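Local coordinates for DUF7790 domain-containing protein (PDB 6ULO) that is of unknown function but folds into a Rossmann-like alpha/beta domain and, in its full-length form, probably also carries a transmembrane helix, at residues N65-V70 / V218-F223; Y88-T93 / I202-I207; G196-N201 / Q234-S239; I207-K212 / I240-V245. All blocks are in the same frame, centred on the assembly; numbering follows the deposited sequence. Where two conformers were deposited one is given.

Following the chain, contact 1 opens at N65-V70 and closes only at V218-F223, pairing two parallel strands in the middle of the sheet. Contact 2, Y88-T93 with I202-I207, is nested inside that loop and packs helix 203-214 on the neighbouring strand 86-91. Contact 3 joins G196-N201, the loop leading into that helix, to helix 234-241, and so crosses contacts 1 and 2. Contact 4 starts at I207, a residue it shares with contact 2, follows contact 2 in series, and crosses contacts 1 and 3; it fastens helix 203-214 to the end of helix 234-241. Together they tie two helices to each other and to the sheet.

Contact 1: N65-V70 / V218-F223; sequences NVYVGV and VGIIYF
Strands 66-69 and 218-222 are adjacent parallel strands of a Rossmann-like sheet, with V66-G69 running beside V218-Y222 at 5° between directions and 4.6 Å between axes. The pairing begins with a beta bulge: V66 lies opposite V218, but Y67 lies opposite I220. The evidence is the carbonyl of V66, whose O takes G219 N on a lone pair at 2.7 Å and I220 N only weakly. Beyond the bulge the ladder is regular. V68 N donates to I220 O (2.9 Å, 166°), Y222 N to V68 O (2.8 Å), and V70 N to Y222 O.

On the face bearing Y67 and Y222, the two tyrosines lie side by side and point the same way. Y67 has CG anti to its backbone N (chi1 -176°), and its ring meets I220, with CE1 3.7 Å from CG2. Its OH comes within 3.2 Å of Y222 CB, while it hydrogen-bonds to N75; the hydroxyl of Y222 binds E50 and Q74. V70 O lies in the plane of the Y222 ring at its edge, 3.3 Å from CE2. On the opposite face V68 CB meets I221 CG1, and helix 203-214 packs there through I207 and L211. Two parallel strands joined by 147 residues, flanked by 86-91 and 249-255, match the central pair of the 3-2-1-4-5 strand order of Rossmann-like folds.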
loop_
_atom_site.group_PDB
_atom_site.type_symbol
_atom_site.label_atom_id
_atom_site.label_comp_id
_atom_site.label_asym_id
_atom_site.label_seq_id
_atom_site.Cartn_x
_atom_site.Cartn_y
_atom_site.Cartn_z
ATOM N N ASN A 65 -13.027 -3.317 -5.184
ATOM C CA ASN A 65 -13.360 -2.635 -3.938
ATOM C C ASN A 65 -12.266 -1.657 -3.524
ATOM O O ASN A 65 -11.462 -1.250 -4.374
ATOM C CB ASN A 65 -13.717 -3.641 -2.841
ATOM C CG ASN A 65 -15.027 -4.361 -3.156
ATOM O OD1 ASN A 65 -16.057 -3.729 -3.337
ATOM N ND2 ASN A 65 -14.980 -5.662 -3.254
ATOM N N VAL A 66 -12.240 -1.230 -2.265
ATOM C CA VAL A 66 -11.294 -0.194 -1.846
ATOM C C VAL A 66 -9.968 -0.829 -1.435
ATOM O O VAL A 66 -9.923 -1.933 -0.875
ATOM C CB VAL A 66 -11.917 0.693 -0.739
ATOM C CG1 VAL A 66 -10.927 1.734 -0.220
ATOM C CG2 VAL A 66 -13.177 1.359 -1.286
ATOM N N TYR A 67 -8.863 -0.124 -1.669
ATOM C CA TYR A 67 -7.536 -0.573 -1.267
ATOM C C TYR A 67 -7.082 0.301 -0.105
ATOM O O TYR A 67 -7.214 1.531 -0.190
ATOM C CB TYR A 67 -6.568 -0.372 -2.455
ATOM C CG TYR A 67 -5.187 -0.896 -2.173
ATOM C CD1 TYR A 67 -4.792 -2.120 -2.672
ATOM C CD2 TYR A 67 -4.289 -0.191 -1.386
ATOM C CE1 TYR A 67 -3.530 -2.642 -2.409
ATOM C CE2 TYR A 67 -3.020 -0.706 -1.121
ATOM C CZ TYR A 67 -2.662 -1.940 -1.642
ATOM O OH TYR A 67 -1.422 -2.475 -1.385
ATOM N N VAL A 68 -6.515 -0.300 0.961
ATOM C CA VAL A 68 -5.861 0.444 2.048
ATOM C C VAL A 68 -4.466 -0.133 2.237
ATOM O O VAL A 68 -4.328 -1.352 2.358
ATOM C CB VAL A 68 -6.641 0.304 3.368
ATOM C CG1 VAL A 68 -5.928 1.065 4.486
ATOM C CG2 VAL A 68 -8.093 0.760 3.151
ATOM N N GLY A 69 -3.433 0.706 2.271
ATOM C CA GLY A 69 -2.104 0.158 2.513
ATOM C C GLY A 69 -1.134 1.118 3.146
ATOM O O GLY A 69 -1.183 2.337 2.912
ATOM N N VAL A 70 -0.227 0.554 3.955
ATOM C CA VAL A 70 0.947 1.263 4.439
ATOM C C VAL A 70 1.997 1.298 3.328
ATOM O O VAL A 70 1.948 0.511 2.374
ATOM C CB VAL A 70 1.509 0.613 5.724
ATOM C CG1 VAL A 70 0.408 0.481 6.789
ATOM C CG2 VAL A 70 2.154 -0.732 5.409
ATOM N N VAL A 218 -13.793 -2.596 1.857
ATOM C CA VAL A 218 -12.369 -2.829 1.618
ATOM C C VAL A 218 -12.205 -4.140 0.867
ATOM O O VAL A 218 -12.763 -5.168 1.271
ATOM C CB VAL A 218 -11.588 -2.865 2.945
ATOM C CG1 VAL A 218 -10.110 -3.206 2.697
ATOM C CG2 VAL A 218 -11.721 -1.563 3.677
ATOM N N GLY A 219 -11.424 -4.098 -0.227
ATOM C CA GLY A 219 -11.013 -5.299 -0.925
ATOM C C GLY A 219 -9.658 -5.848 -0.549
ATOM O O GLY A 219 -9.448 -7.074 -0.547
ATOM N N ILE A 220 -8.725 -4.950 -0.243
ATOM C CA ILE A 220 -7.379 -5.347 0.163
ATOM C C ILE A 220 -6.906 -4.389 1.240
ATOM O O ILE A 220 -7.053 -3.167 1.095
ATOM C CB ILE A 220 -6.382 -5.277 -1.018
ATOM C CG1 ILE A 220 -6.719 -6.301 -2.111
ATOM C CG2 ILE A 220 -4.925 -5.501 -0.491
ATOM C CD1 ILE A 220 -5.857 -6.202 -3.326
ATOM N N ILE A 221 -6.314 -4.930 2.304
ATOM C CA ILE A 221 -5.521 -4.127 3.221
ATOM C C ILE A 221 -4.103 -4.687 3.254
ATOM O O ILE A 221 -3.905 -5.892 3.477
ATOM C CB ILE A 221 -6.175 -3.970 4.613
ATOM C CG1 ILE A 221 -5.385 -2.965 5.440
ATOM C CG2 ILE A 221 -6.358 -5.318 5.337
ATOM C CD1 ILE A 221 -6.158 -2.430 6.626
ATOM N N TYR A 222 -3.114 -3.834 2.972
ATOM C CA TYR A 222 -1.712 -4.235 2.894
ATOM C C TYR A 222 -0.952 -3.675 4.089
ATOM O O TYR A 222 -0.958 -2.459 4.327
ATOM C CB TYR A 222 -1.111 -3.726 1.576
ATOM C CG TYR A 222 0.419 -3.790 1.512
ATOM C CD1 TYR A 222 1.096 -4.987 1.190
ATOM C CD2 TYR A 222 1.183 -2.665 1.773
ATOM C CE1 TYR A 222 2.489 -5.012 1.114
ATOM C CE2 TYR A 222 2.577 -2.699 1.676
ATOM C CZ TYR A 222 3.217 -3.878 1.356
ATOM O OH TYR A 222 4.580 -3.884 1.301
ATOM N N PHE A 223 -0.305 -4.561 4.841
ATOM C CA PHE A 223 0.459 -4.208 6.030
ATOM C C PHE A 223 1.962 -4.267 5.840
ATOM O O PHE A 223 2.679 -4.004 6.796
ATOM C CB PHE A 223 0.111 -5.122 7.198
ATOM C CG PHE A 223 -1.328 -5.028 7.641
ATOM C CD1 PHE A 223 -1.915 -3.799 7.953
ATOM C CD2 PHE A 223 -2.109 -6.185 7.765
ATOM C CE1 PHE A 223 -3.248 -3.741 8.408
ATOM C CE2 PHE A 223 -3.432 -6.120 8.220
ATOM C CZ PHE A 223 -3.987 -4.909 8.535
#

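Contact 2: Y88-T93 / I202-I207; sequences YLMDFT and ITLTGI
The ring of Y88 receives I207 on one face: I207 CG1 stands 4.0 Å above the ring plane, displaced toward the rim. The rim atoms on that side are CD2 and CE2, and I207 CG2 reaches Y88 CD2 at 4.0 Å as well, so both branches of the isoleucine share the same side of the ring. The two side chains slide past each other in opposite directions.

Further along the strand, M90 reaches the first turn of the helix. Its CG is anti to the backbone N (chi1 -178°). M90 SD lies 3.5 Å from T203 CG2. The bend at chi3 (81°) brings M90 CE to 4.2 Å from L204 CB; the two side chains cross at about a right angle. M90 SD also touches I207 CD1 at 4.2 Å.

This is helix-on-sheet packing: helix 203-207 runs nearly antiparallel to strand 88-91 (160°) with 10.6 Å between axes. I194 of strand 191-195 continues the same surface under T203 and I207. The polar ends turn elsewhere, Y88 OH to L27 O and T203 OG1 to R195 O, and the side chains meet through carbon and sulphur atoms, consistent with dispersion and burial of apolar surface holding the contact.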
loop_
_atom_site.group_PDB
_atom_site.type_symbol
_atom_site.label_atom_id
_atom_site.label_comp_id
_atom_site.label_asym_id
_atom_site.label_seq_id
_atom_site.Cartn_x
_atom_site.Cartn_y
_atom_site.Cartn_z
ATOM N N TYR A 88 -6.504 4.196 -0.511
ATOM C CA TYR A 88 -5.971 4.933 0.632
ATOM C C TYR A 88 -4.529 4.487 0.907
ATOM O O TYR A 88 -4.265 3.299 1.108
ATOM C CB TYR A 88 -6.804 4.663 1.883
ATOM C CG TYR A 88 -8.014 5.556 2.037
ATOM C CD1 TYR A 88 -7.893 6.942 2.082
ATOM C CD2 TYR A 88 -9.272 5.000 2.295
ATOM C CE1 TYR A 88 -9.021 7.773 2.314
ATOM C CE2 TYR A 88 -10.389 5.810 2.556
ATOM C CZ TYR A 88 -10.236 7.180 2.565
ATOM O OH TYR A 88 -11.331 7.938 2.828
ATOM N N LEU A 89 -3.613 5.430 0.928
ATOM C CA LEU A 89 -2.222 5.180 1.303
ATOM C C LEU A 89 -2.073 5.791 2.679
ATOM O O LEU A 89 -1.884 7.002 2.816
ATOM C CB LEU A 89 -1.262 5.790 0.284
ATOM C CG LEU A 89 -1.465 5.269 -1.143
ATOM C CD1 LEU A 89 -0.553 6.015 -2.073
ATOM C CD2 LEU A 89 -1.150 3.787 -1.216
ATOM N N MET A 90 -2.199 4.964 3.708
ATOM C CA MET A 90 -2.187 5.436 5.089
ATOM C C MET A 90 -0.845 5.075 5.707
ATOM O O MET A 90 -0.520 3.887 5.810
ATOM C CB MET A 90 -3.305 4.788 5.918
ATOM C CG MET A 90 -3.309 5.329 7.338
ATOM S SD MET A 90 -4.443 4.437 8.478
ATOM C CE MET A 90 -3.426 3.030 8.868
ATOM N N ASP A 91 -0.078 6.066 6.145
ATOM C CA ASP A 91 1.210 5.790 6.772
ATOM C C ASP A 91 1.418 6.737 7.943
ATOM O O ASP A 91 0.779 7.787 8.046
ATOM C CB ASP A 91 2.349 5.879 5.742
ATOM C CG ASP A 91 3.579 5.074 6.121
ATOM O OD1 ASP A 91 3.637 3.893 5.695
ATOM O OD2 ASP A 91 4.485 5.637 6.799
ATOM N N PHE A 92 2.289 6.344 8.861
ATOM C CA PHE A 92 2.553 7.120 10.058
ATOM C C PHE A 92 3.820 7.942 9.973
ATOM O O PHE A 92 4.116 8.686 10.908
ATOM C CB PHE A 92 2.590 6.202 11.290
ATOM C CG PHE A 92 2.481 6.919 12.598
ATOM C CD1 PHE A 92 1.414 7.749 12.863
ATOM C CD2 PHE A 92 3.433 6.716 13.588
ATOM C CE1 PHE A 92 1.304 8.393 14.100
ATOM C CE2 PHE A 92 3.328 7.362 14.812
ATOM C CZ PHE A 92 2.251 8.185 15.056
ATOM N N THR A 93 4.590 7.819 8.896
ATOM C CA THR A 93 5.818 8.591 8.734
ATOM C C THR A 93 5.571 9.685 7.692
ATOM O O THR A 93 5.126 9.397 6.570
ATOM C CB THR A 93 6.991 7.684 8.323
ATOM O OG1 THR A 93 7.171 6.639 9.311
ATOM C CG2 THR A 93 8.276 8.490 8.241
ATOM N N ILE A 202 -7.710 7.117 15.496
ATOM C CA ILE A 202 -8.543 7.976 14.655
ATOM C C ILE A 202 -8.617 7.466 13.217
ATOM O O ILE A 202 -9.705 7.263 12.676
ATOM C CB ILE A 202 -8.040 9.432 14.669
ATOM C CG1 ILE A 202 -8.311 10.127 16.012
ATOM C CG2 ILE A 202 -8.708 10.253 13.569
ATOM C CD1 ILE A 202 -7.529 11.424 16.170
ATOM N N THR A 203 -7.466 7.326 12.541
ATOM C CA THR A 203 -7.504 7.215 11.078
ATOM C C THR A 203 -8.071 5.889 10.593
ATOM O O THR A 203 -8.925 5.851 9.706
ATOM C CB THR A 203 -6.124 7.417 10.487
ATOM O OG1 THR A 203 -5.619 8.659 10.982
ATOM C CG2 THR A 203 -6.215 7.463 8.959
ATOM N N LEU A 204 -7.575 4.776 11.107
ATOM C CA LEU A 204 -7.984 3.489 10.541
ATOM C C LEU A 204 -9.443 3.178 10.881
ATOM O O LEU A 204 -10.200 2.692 10.019
ATOM C CB LEU A 204 -6.996 2.402 10.964
ATOM C CG LEU A 204 -7.145 1.023 10.309
ATOM C CD1 LEU A 204 -7.132 1.115 8.770
ATOM C CD2 LEU A 204 -6.013 0.142 10.810
ATOM N N THR A 205 -9.869 3.520 12.106
ATOM C CA THR A 205 -11.288 3.440 12.427
ATOM C C THR A 205 -12.088 4.364 11.532
ATOM O O THR A 205 -13.167 3.996 11.038
ATOM C CB THR A 205 -11.515 3.768 13.902
ATOM O OG1 THR A 205 -11.159 2.614 14.663
ATOM C CG2 THR A 205 -13.001 4.086 14.193
ATOM N N GLY A 206 -11.538 5.560 11.263
ATOM C CA GLY A 206 -12.222 6.525 10.417
ATOM C C GLY A 206 -12.417 6.020 9.003
ATOM O O GLY A 206 -13.430 6.325 8.372
ATOM N N ILE A 207 -11.450 5.253 8.471
ATOM C CA ILE A 207 -11.627 4.701 7.130
ATOM C C ILE A 207 -12.849 3.801 7.104
ATOM O O ILE A 207 -13.682 3.875 6.191
ATOM C CB ILE A 207 -10.376 3.935 6.673
ATOM C CG1 ILE A 207 -9.237 4.906 6.374
ATOM C CG2 ILE A 207 -10.684 3.081 5.463
ATOM C CD1 ILE A 207 -7.903 4.161 6.134
#

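Contact 3: G196-N201 / Q234-S239; sequences GNLLGN and QEFKNS
Between L198-G200 and helix 234-239, one water lies within hydrogen-bonding distance of L198 O (2.7 Å) and G200 O (2.8 Å), though it has more acceptors in reach than protons to give. A further link from this water to S239 OG is doubtful, because the serine is disordered over two positions. The carbonyls belong to a type I beta turn, N197 to G200, which opens with an Asx turn. In the latter, L199 N donates to N197 OD1 (2.9 Å, 169°), standing well out of the carbonyl plane of the N197 amide. The two overlapping turns lie in the loop between strand 191-195 and helix 203-214, and they present their backbone to helix 234-241.

F236 meets that backbone directly. Its CG is anti to its own backbone N (chi1 177°), and L198 O lies in the ring plane at the edge, 3.3 Å from F236 CD1; the CB atom of L198 packs on CD1 too. The ring also meets that of Y232 with planes nearly parallel, and F286 and L290 of helix 283-291 touch it.

Nearer the surface E235 takes over. E235 CB rests 3.6 Å from G200 O, and the bend at chi2 (-63°) sets CD against N201 CB. The two side chains are further joined through a second water, which donates to E235 OE2 at 2.8 Å and accepts from N201 ND2 at 3.2 Å.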
loop_
_atom_site.group_PDB
_atom_site.type_symbol
_atom_site.label_atom_id
_atom_site.label_comp_id
_atom_site.label_asym_id
_atom_site.label_seq_id
_atom_site.Cartn_x
_atom_site.Cartn_y
_atom_site.Cartn_z
ATOM N N GLY A 196 -1.833 8.235 9.303
ATOM C CA GLY A 196 -2.438 7.351 10.277
ATOM C C GLY A 196 -1.509 6.246 10.730
ATOM O O GLY A 196 -0.773 5.665 9.913
ATOM N N ASN A 197 -1.573 5.940 12.022
ATOM C CA ASN A 197 -0.828 4.836 12.612
ATOM C C ASN A 197 -1.733 3.614 12.626
ATOM O O ASN A 197 -2.893 3.716 13.039
ATOM C CB ASN A 197 -0.478 5.253 14.052
ATOM C CG ASN A 197 0.509 4.316 14.756
ATOM O OD1 ASN A 197 0.718 3.182 14.380
ATOM N ND2 ASN A 197 1.046 4.800 15.854
ATOM N N LEU A 198 -1.201 2.460 12.229
ATOM C CA LEU A 198 -1.956 1.214 12.434
ATOM C C LEU A 198 -2.413 1.043 13.877
ATOM O O LEU A 198 -3.456 0.433 14.124
ATOM C CB LEU A 198 -1.121 -0.008 12.062
ATOM C CG LEU A 198 -0.734 -0.144 10.582
ATOM C CD1 LEU A 198 0.258 -1.266 10.410
ATOM C CD2 LEU A 198 -1.978 -0.379 9.738
ATOM N N LEU A 199 -1.650 1.577 14.830
ATOM C CA LEU A 199 -1.963 1.463 16.250
ATOM C C LEU A 199 -2.657 2.700 16.801
ATOM O O LEU A 199 -2.879 2.790 18.017
ATOM C CB LEU A 199 -0.661 1.230 17.005
ATOM C CG LEU A 199 0.185 0.062 16.456
ATOM C CD1 LEU A 199 1.327 -0.264 17.416
ATOM C CD2 LEU A 199 -0.642 -1.180 16.156
ATOM N N GLY A 200 -3.015 3.656 15.935
ATOM C CA GLY A 200 -3.737 4.855 16.335
ATOM C C GLY A 200 -5.217 4.607 16.590
ATOM O O GLY A 200 -5.754 3.512 16.397
ATOM N N ASN A 201 -5.902 5.671 17.009
ATOM C CA ASN A 201 -7.316 5.570 17.360
ATOM C C ASN A 201 -8.230 6.442 16.510
ATOM O O ASN A 201 -9.429 6.536 16.806
ATOM C CB ASN A 201 -7.555 5.785 18.871
ATOM C CG ASN A 201 -7.169 7.200 19.369
ATOM O OD1 ASN A 201 -6.948 8.109 18.586
ATOM N ND2 ASN A 201 -7.107 7.375 20.693
ATOM N N GLN A 234 -5.616 -3.256 21.397
ATOM C CA GLN A 234 -7.059 -3.080 21.291
ATOM C C GLN A 234 -7.469 -2.124 20.172
ATOM O O GLN A 234 -8.444 -2.389 19.462
ATOM C CB GLN A 234 -7.595 -2.592 22.624
ATOM C CG GLN A 234 -9.085 -2.645 22.719
ATOM C CD GLN A 234 -9.591 -4.052 22.597
ATOM O OE1 GLN A 234 -9.102 -4.963 23.281
ATOM N NE2 GLN A 234 -10.552 -4.258 21.704
ATOM N N GLU A 235 -6.775 -0.995 20.013
ATOM C CA GLU A 235 -7.228 -0.041 19.003
ATOM C C GLU A 235 -7.138 -0.629 17.601
ATOM O O GLU A 235 -8.003 -0.373 16.765
ATOM C CB GLU A 235 -6.469 1.278 19.092
ATOM C CG GLU A 235 -6.889 2.205 20.258
ATOM C CD GLU A 235 -8.375 2.733 20.240
ATOM O OE1 GLU A 235 -9.069 2.770 19.184
ATOM O OE2 GLU A 235 -8.861 3.151 21.319
ATOM N N PHE A 236 -6.118 -1.448 17.336
ATOM C CA PHE A 236 -5.986 -2.094 16.038
ATOM C C PHE A 236 -7.060 -3.155 15.859
ATOM O O PHE A 236 -7.671 -3.265 14.786
ATOM C CB PHE A 236 -4.590 -2.706 15.932
ATOM C CG PHE A 236 -4.345 -3.467 14.661
ATOM C CD1 PHE A 236 -3.826 -2.835 13.548
ATOM C CD2 PHE A 236 -4.547 -4.838 14.592
ATOM C CE1 PHE A 236 -3.564 -3.553 12.371
ATOM C CE2 PHE A 236 -4.293 -5.554 13.434
ATOM C CZ PHE A 236 -3.811 -4.918 12.309
ATOM N N LYS A 237 -7.352 -3.917 16.920
ATOM C CA LYS A 237 -8.434 -4.876 16.813
ATOM C C LYS A 237 -9.741 -4.170 16.464
ATOM O O LYS A 237 -10.470 -4.596 15.563
ATOM C CB LYS A 237 -8.584 -5.622 18.135
ATOM C CG LYS A 237 -7.406 -6.512 18.498
ATOM C CD LYS A 237 -7.577 -7.089 19.914
ATOM C CE LYS A 237 -6.503 -8.085 20.207
ATOM N NZ LYS A 237 -6.707 -8.669 21.552
ATOM N N ASN A 238 -10.058 -3.086 17.178
ATOM C CA ASN A 238 -11.301 -2.370 16.913
ATOM C C ASN A 238 -11.339 -1.819 15.498
ATOM O O ASN A 238 -12.377 -1.894 14.826
ATOM C CB ASN A 238 -11.465 -1.209 17.893
ATOM C CG ASN A 238 -11.796 -1.656 19.268
ATOM O OD1 ASN A 238 -12.117 -2.823 19.518
ATOM N ND2 ASN A 238 -11.713 -0.727 20.192
ATOM N N SER A 239 -10.227 -1.249 15.026
ATOM C CA SER A 239 -10.285 -0.645 13.700
ATOM C C SER A 239 -10.429 -1.708 12.609
ATOM O O SER A 239 -11.181 -1.495 11.656
ATOM C CB SER A 239 -9.113 0.306 13.443
ATOM O OG SER A 239 -7.898 -0.395 13.508
HETATM O O HOH W 1 -5.973 1.327 14.652
HETATM O O HOH W 2 -11.340 4.742 17.566
HETATM O O HOH W 3 -6.983 4.789 22.563
#

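Contact 4: I207-K212 / I240-V245; sequences IGNTLK and ILNLPV
N242, P244 and K212 bury most of the surface here, where the chain leaving helix 234-241 packs against helix 203-214 on one side of the Rossmann-like sheet. N242 stands in the middle. With CG anti to the backbone N (chi1 -171°), its amide reaches the helix, and ND2 donates to N209 OD1 at 3.0 Å. The acceptor sits within 10° of the N242 amide plane, whereas the donor stands well above the N209 carbonyl plane, and the two amide planes are 76° apart.

The oxygen of the same amide is an acceptor. K212, extended beyond CG, brings NZ to N242 OD1 at 2.9 Å, above the carbonyl plane, and makes a weak bond to N242 O. A water donates both to N209 OD1 and to N242 OD1, closing a small polar network in which the ammonium probably polarises the C=O of N242.

P244 supplies the apolar part. Its CG touches L211 CB at 3.7 Å and K212 CG at 3.9 Å, and its CD lies 3.7 Å from G208 O. G208 has no side chain, and its CA comes within 4.3 Å of L243 CA. On the sheet side, L243 and L211 both touch V218, and P244 O accepts a backbone hydrogen bond from V218 N. At the outer end, a further water accepts from K212 NZ at 2.8 Å and donates to L241 O.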
loop_
_atom_site.group_PDB
_atom_site.type_symbol
_atom_site.label_atom_id
_atom_site.label_comp_id
_atom_site.label_asym_id
_atom_site.label_seq_id
_atom_site.Cartn_x
_atom_site.Cartn_y
_atom_site.Cartn_z
ATOM N N ILE A 207 -11.450 5.253 8.471
ATOM C CA ILE A 207 -11.627 4.701 7.130
ATOM C C ILE A 207 -12.849 3.801 7.104
ATOM O O ILE A 207 -13.682 3.875 6.191
ATOM C CB ILE A 207 -10.376 3.935 6.673
ATOM C CG1 ILE A 207 -9.237 4.906 6.374
ATOM C CG2 ILE A 207 -10.684 3.081 5.463
ATOM C CD1 ILE A 207 -7.903 4.161 6.134
ATOM N N GLY A 208 -12.980 2.939 8.111
ATOM C CA GLY A 208 -14.130 2.056 8.136
ATOM C C GLY A 208 -15.433 2.829 8.234
ATOM O O GLY A 208 -16.423 2.497 7.564
ATOM N N ASN A 209 -15.455 3.891 9.049
ATOM C CA ASN A 209 -16.690 4.674 9.173
ATOM C C ASN A 209 -17.007 5.420 7.880
ATOM O O ASN A 209 -18.171 5.494 7.467
ATOM C CB ASN A 209 -16.578 5.648 10.330
ATOM C CG ASN A 209 -16.543 4.940 11.658
ATOM O OD1 ASN A 209 -17.019 3.813 11.788
ATOM N ND2 ASN A 209 -16.003 5.606 12.658
ATOM N N THR A 210 -15.982 5.967 7.218
ATOM C CA THR A 210 -16.195 6.651 5.955
ATOM C C THR A 210 -16.738 5.700 4.906
ATOM O O THR A 210 -17.704 6.016 4.201
ATOM C CB THR A 210 -14.868 7.256 5.494
ATOM O OG1 THR A 210 -14.499 8.331 6.371
ATOM C CG2 THR A 210 -14.971 7.746 4.043
ATOM N N LEU A 211 -16.136 4.522 4.789
ATOM C CA LEU A 211 -16.579 3.552 3.796
ATOM C C LEU A 211 -17.988 3.067 4.097
ATOM O O LEU A 211 -18.807 2.925 3.178
ATOM C CB LEU A 211 -15.602 2.384 3.740
ATOM C CG LEU A 211 -14.226 2.765 3.185
ATOM C CD1 LEU A 211 -13.335 1.535 3.005
ATOM C CD2 LEU A 211 -14.316 3.526 1.847
ATOM N N LYS A 212 -18.306 2.835 5.379
ATOM C CA LYS A 212 -19.682 2.485 5.744
ATOM C C LYS A 212 -20.671 3.569 5.316
ATOM O O LYS A 212 -21.759 3.274 4.792
ATOM C CB LYS A 212 -19.771 2.192 7.240
ATOM C CG LYS A 212 -19.213 0.798 7.549
ATOM C CD LYS A 212 -19.050 0.575 9.031
ATOM C CE LYS A 212 -18.693 -0.858 9.320
ATOM N NZ LYS A 212 -18.499 -1.133 10.771
ATOM N N ILE A 240 -9.757 -2.863 12.734
ATOM C CA ILE A 240 -9.921 -3.898 11.717
ATOM C C ILE A 240 -11.327 -4.491 11.763
ATOM O O ILE A 240 -11.942 -4.727 10.717
ATOM C CB ILE A 240 -8.815 -4.964 11.802
ATOM C CG1 ILE A 240 -7.434 -4.302 11.661
ATOM C CG2 ILE A 240 -9.049 -6.050 10.743
ATOM C CD1 ILE A 240 -7.183 -3.653 10.354
ATOM N N LEU A 241 -11.869 -4.720 12.968
ATOM C CA LEU A 241 -13.238 -5.214 13.069
ATOM C C LEU A 241 -14.236 -4.247 12.468
ATOM O O LEU A 241 -15.291 -4.666 11.990
ATOM C CB LEU A 241 -13.594 -5.507 14.530
ATOM C CG LEU A 241 -13.326 -6.979 14.877
ATOM C CD1 LEU A 241 -11.881 -7.424 14.702
ATOM C CD2 LEU A 241 -13.838 -7.270 16.278
ATOM N N ASN A 242 -13.931 -2.946 12.516
ATOM C CA ASN A 242 -14.838 -1.927 12.014
ATOM C C ASN A 242 -14.809 -1.783 10.498
ATOM O O ASN A 242 -15.661 -1.097 9.930
ATOM C CB ASN A 242 -14.502 -0.580 12.679
ATOM C CG ASN A 242 -15.516 0.473 12.382
ATOM O OD1 ASN A 242 -16.726 0.295 12.644
ATOM N ND2 ASN A 242 -15.043 1.595 11.838
ATOM N N LEU A 243 -13.866 -2.409 9.810
ATOM C CA LEU A 243 -13.798 -2.246 8.355
ATOM C C LEU A 243 -14.939 -3.010 7.699
ATOM O O LEU A 243 -15.129 -4.205 7.999
ATOM C CB LEU A 243 -12.485 -2.785 7.789
ATOM C CG LEU A 243 -11.217 -2.026 8.168
ATOM C CD1 LEU A 243 -9.997 -2.805 7.658
ATOM C CD2 LEU A 243 -11.218 -0.585 7.610
ATOM N N PRO A 244 -15.692 -2.379 6.790
ATOM C CA PRO A 244 -16.623 -3.134 5.938
ATOM C C PRO A 244 -15.814 -3.880 4.884
ATOM O O PRO A 244 -14.898 -3.311 4.286
ATOM C CB PRO A 244 -17.485 -2.030 5.318
ATOM C CG PRO A 244 -16.566 -0.854 5.243
ATOM C CD PRO A 244 -15.648 -0.943 6.444
ATOM N N VAL A 245 -16.118 -5.166 4.697
ATOM C CA VAL A 245 -15.314 -6.020 3.830
ATOM C C VAL A 245 -16.211 -6.868 2.946
ATOM O O VAL A 245 -17.385 -7.082 3.237
ATOM C CB VAL A 245 -14.346 -6.916 4.637
ATOM C CG1 VAL A 245 -13.435 -6.060 5.482
ATOM C CG2 VAL A 245 -15.121 -7.883 5.522
HETATM O O HOH W 4 -12.266 0.834 10.571
HETATM O O HOH W 5 -18.849 2.206 13.411
HETATM O O HOH W 6 -18.100 -3.870 10.937
#